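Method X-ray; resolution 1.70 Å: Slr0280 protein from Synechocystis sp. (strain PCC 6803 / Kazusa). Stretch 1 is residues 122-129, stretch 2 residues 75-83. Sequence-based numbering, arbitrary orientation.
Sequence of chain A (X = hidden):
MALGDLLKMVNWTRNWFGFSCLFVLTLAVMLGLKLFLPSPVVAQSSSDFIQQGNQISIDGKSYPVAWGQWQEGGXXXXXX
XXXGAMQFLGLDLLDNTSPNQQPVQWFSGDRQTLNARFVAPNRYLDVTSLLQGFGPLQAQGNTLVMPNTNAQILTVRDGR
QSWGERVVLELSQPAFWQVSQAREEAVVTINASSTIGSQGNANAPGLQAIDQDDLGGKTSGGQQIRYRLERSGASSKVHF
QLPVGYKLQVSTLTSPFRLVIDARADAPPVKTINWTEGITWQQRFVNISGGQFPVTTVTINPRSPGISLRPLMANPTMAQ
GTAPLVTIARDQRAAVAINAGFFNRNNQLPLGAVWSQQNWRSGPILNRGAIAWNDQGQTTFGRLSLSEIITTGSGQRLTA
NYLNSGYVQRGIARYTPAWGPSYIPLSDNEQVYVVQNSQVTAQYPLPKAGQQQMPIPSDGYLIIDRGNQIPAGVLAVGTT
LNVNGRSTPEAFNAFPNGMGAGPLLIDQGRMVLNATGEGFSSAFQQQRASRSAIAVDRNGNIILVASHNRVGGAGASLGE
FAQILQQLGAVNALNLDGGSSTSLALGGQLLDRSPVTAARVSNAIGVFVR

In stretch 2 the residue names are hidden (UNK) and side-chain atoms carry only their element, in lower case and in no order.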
# COMPACT_ATOMS: atom_id res chain seq x y z
N ASN A 122 -0.62 3.41 14.90
CA ASN A 122 -0.53 1.98 15.22
C ASN A 122 -1.45 1.51 16.33
O ASN A 122 -1.83 2.28 17.21
CB ASN A 122 0.90 1.62 15.60
CG ASN A 122 1.90 1.97 14.53
OD1 ASN A 122 1.75 1.58 13.37
ND2 ASN A 122 2.92 2.73 14.90
N ARG A 123 -1.78 0.22 16.28
CA ARG A 123 -2.56 -0.44 17.34
C ARG A 123 -1.59 -1.26 18.19
O ARG A 123 -1.10 -2.30 17.75
CB ARG A 123 -3.60 -1.35 16.70
CG ARG A 123 -4.45 -2.15 17.68
CD ARG A 123 -5.36 -3.11 16.92
NE ARG A 123 -6.34 -3.79 17.77
CZ ARG A 123 -6.46 -5.12 17.86
NH1 ARG A 123 -5.65 -5.91 17.17
NH2 ARG A 123 -7.39 -5.65 18.65
N TYR A 124 -1.34 -0.81 19.41
CA TYR A 124 -0.33 -1.46 20.27
C TYR A 124 -0.93 -2.55 21.16
O TYR A 124 -1.94 -2.33 21.82
CB TYR A 124 0.38 -0.40 21.13
CG TYR A 124 1.18 0.59 20.31
CD1 TYR A 124 2.52 0.36 20.03
CD2 TYR A 124 0.58 1.73 19.79
CE1 TYR A 124 3.24 1.26 19.26
CE2 TYR A 124 1.30 2.63 19.03
CZ TYR A 124 2.63 2.39 18.77
OH TYR A 124 3.34 3.30 18.00
N LEU A 125 -0.30 -3.73 21.15
CA LEU A 125 -0.72 -4.83 22.02
C LEU A 125 0.16 -4.86 23.27
O LEU A 125 1.38 -4.86 23.17
CB LEU A 125 -0.65 -6.18 21.29
CG LEU A 125 -1.43 -6.39 19.99
CD1 LEU A 125 -1.30 -7.84 19.48
CD2 LEU A 125 -2.91 -6.02 20.13
N ASP A 126 -0.46 -4.87 24.44
CA ASP A 126 0.28 -4.91 25.71
C ASP A 126 0.82 -6.32 25.92
O ASP A 126 0.06 -7.24 26.27
CB ASP A 126 -0.64 -4.48 26.86
CG ASP A 126 0.08 -4.38 28.20
OD1 ASP A 126 1.06 -5.12 28.43
OD2 ASP A 126 -0.35 -3.56 29.04
N VAL A 127 2.12 -6.50 25.68
CA VAL A 127 2.73 -7.83 25.74
C VAL A 127 3.47 -8.07 27.06
O VAL A 127 4.20 -9.06 27.20
CB VAL A 127 3.71 -8.06 24.56
CG1 VAL A 127 2.97 -7.97 23.22
CG2 VAL A 127 4.86 -7.06 24.62
N THR A 128 3.26 -7.18 28.03
CA THR A 128 3.98 -7.23 29.31
C THR A 128 3.81 -8.57 30.03
O THR A 128 4.80 -9.18 30.45
CB THR A 128 3.54 -6.09 30.25
OG1 THR A 128 3.48 -4.86 29.53
CG2 THR A 128 4.52 -5.94 31.41
N SER A 129 2.57 -9.02 30.18
CA SER A 129 2.31 -10.28 30.86
C SER A 129 2.73 -11.48 30.03
O SER A 129 3.28 -12.46 30.56
CB SER A 129 0.84 -10.40 31.23
OG SER A 129 0.53 -9.53 32.31
N UNK A 75 2.91 0.35 37.16
CA UNK A 75 3.81 -0.55 36.43
C UNK A 75 4.17 0.01 35.06
O UNK A 75 3.41 0.77 34.46
c UNK A 75 2.28 -4.09 37.07
n UNK A 75 1.62 -4.71 38.04
c UNK A 75 3.14 -1.91 36.21
o UNK A 75 2.36 -4.54 35.92
c UNK A 75 2.94 -2.77 37.43
N UNK A 76 5.33 -0.41 34.55
CA UNK A 76 5.70 -0.09 33.17
C UNK A 76 5.16 -1.17 32.23
O UNK A 76 5.47 -2.36 32.38
c UNK A 76 7.59 0.38 31.59
o UNK A 76 7.73 1.01 33.91
c UNK A 76 7.22 0.01 33.02
N UNK A 77 4.34 -0.76 31.26
CA UNK A 77 3.79 -1.71 30.30
C UNK A 77 4.49 -1.52 28.97
O UNK A 77 4.92 -0.41 28.64
c UNK A 77 2.28 -1.50 30.11
n UNK A 77 -1.40 -3.41 34.24
c UNK A 77 1.46 -1.58 31.40
n UNK A 77 0.61 -3.06 33.17
n UNK A 77 -1.27 -3.62 31.96
c UNK A 77 -0.68 -3.36 33.13
c UNK A 77 1.48 -2.98 32.00
N UNK A 78 4.62 -2.60 28.21
CA UNK A 78 5.21 -2.52 26.88
C UNK A 78 4.21 -2.99 25.84
O UNK A 78 3.62 -4.07 25.97
o UNK A 78 7.40 -3.03 27.79
c UNK A 78 6.47 -3.39 26.76
c UNK A 78 7.13 -3.18 25.39
N UNK A 79 4.04 -2.16 24.81
CA UNK A 79 3.13 -2.47 23.73
C UNK A 79 3.86 -2.54 22.40
O UNK A 79 4.81 -1.79 22.18
N UNK A 80 3.45 -3.45 21.53
CA UNK A 80 4.04 -3.59 20.19
C UNK A 80 2.92 -3.44 19.16
O UNK A 80 1.82 -3.92 19.38
c UNK A 80 6.74 -4.38 21.23
c UNK A 80 5.68 -5.43 21.07
c UNK A 80 6.29 -6.74 20.64
c UNK A 80 4.66 -4.97 20.03
N UNK A 81 3.21 -2.77 18.04
CA UNK A 81 2.25 -2.73 16.94
C UNK A 81 1.78 -4.13 16.59
O UNK A 81 2.60 -5.03 16.41
N UNK A 82 0.46 -4.32 16.51
CA UNK A 82 -0.08 -5.68 16.40
C UNK A 82 0.41 -6.44 15.17
O UNK A 82 0.83 -7.60 15.28
c UNK A 82 -2.37 -5.01 15.37
o UNK A 82 -3.57 -5.33 15.24
c UNK A 82 -1.63 -5.69 16.53
o UNK A 82 -1.81 -4.16 14.62
N UNK A 83 0.38 -5.79 14.02
CA UNK A 83 0.79 -6.45 12.79
C UNK A 83 2.29 -6.70 12.83
O UNK A 83 2.79 -7.65 12.20
o UNK A 83 0.83 -4.29 11.67
c UNK A 83 0.38 -5.64 11.54
c UNK A 83 -1.13 -5.62 11.40
O HOH W 1 -0.46 -1.61 14.45

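Position 75 carries three carbons in a row, the third bearing one oxygen and one nitrogen. It is exposed, and its terminal oxygen stays 5.2 Å from Thr128 CG2. The one oxygen and one nitrogen on the last carbon mark it as an amide, and three carbons make it Gln75.

Position 76 has one carbon that carries an oxygen and a second carbon, a small beta-branched hydroxyl side chain directed sideways. Only its backbone is touched, by the methyl of Thr128. This is Thr76.

At position 77 three carbons lead to a nitrogen, then to a carbon with two more nitrogens: a guanidinium. One terminal nitrogen lies 3.1 Å from Asp126 OD2, near the guanidinium plane; this is Arg77. Its CA-to-CB bond runs sideways, and its NH1 donates to that carboxylate oxygen in a salt bridge.

Position 78 again shows one carbon bearing an oxygen and a carbon. Its backbone serves stretch 1: the N of 78 donates to Thr128 OG1 at 2.9 Å, and the O of 78 accepts from Val127 N at 2.9 Å. This is Thr78, whose hydroxyl is satisfied elsewhere in the structure.

Position 79 has no side-chain atoms. It pairs with Asp126 without hydrogen bonds, and its CA lies 3.0 Å from Leu125 O in a CA-H...O contact. It is therefore Gly79. An ideal CB here would sit 3.2 Å from Tyr124 CB, so the bare backbone suits a tight place.

Position 80 holds four carbons forked at the second. Its backbone forms the hydrogen-bonded pair with Leu125, N to Leu125 O at 3.0 Å and O from Leu125 N at 2.8 Å. This is Leu80. The side chain shares a sheet face with that of Leu125, and its CG lies 4.0 Å from Val127 CG2.

Position 81, also without side-chain atoms, faces Tyr124 in a non-hydrogen-bonded pair. It is Gly81, the N-cap residue before a helix; unlike Gly79, it has room for a CB.

Position 82 shows two carbons, the second with two oxygens, and points toward stretch 1. One of its oxygens lies 2.9 Å from Arg123 NH1; this is Asp82. Its OD2 accepts from that nitrogen in a salt bridge, while Asp82 N donates to Arg123 O at 2.8 Å. A water bridges Asp82 OD1 and Arg123 N, 2.9 Å from each.

Position 83 has one carbon with an oxygen and a carbon, buried but out of reach of stretch 1: Thr83.

The contact is an antiparallel ladder held mainly by backbone hydrogen bonds and fastened by a salt bridge toward each end. At one end, Asp126 divides its carboxylate: OD2 meets Arg77, while OD1 accepts from Thr128 N at 3.0 Å and from Thr128 OG1 at 2.7 Å, leaving that hydroxyl oxygen to receive Thr78 N. There a side-chain hydroxyl takes the place of a backbone acceptor; at the Asp82 end a salt bridge adds to a backbone hydrogen bond.

Stretch 2 (75-83) QTRTGLGDT
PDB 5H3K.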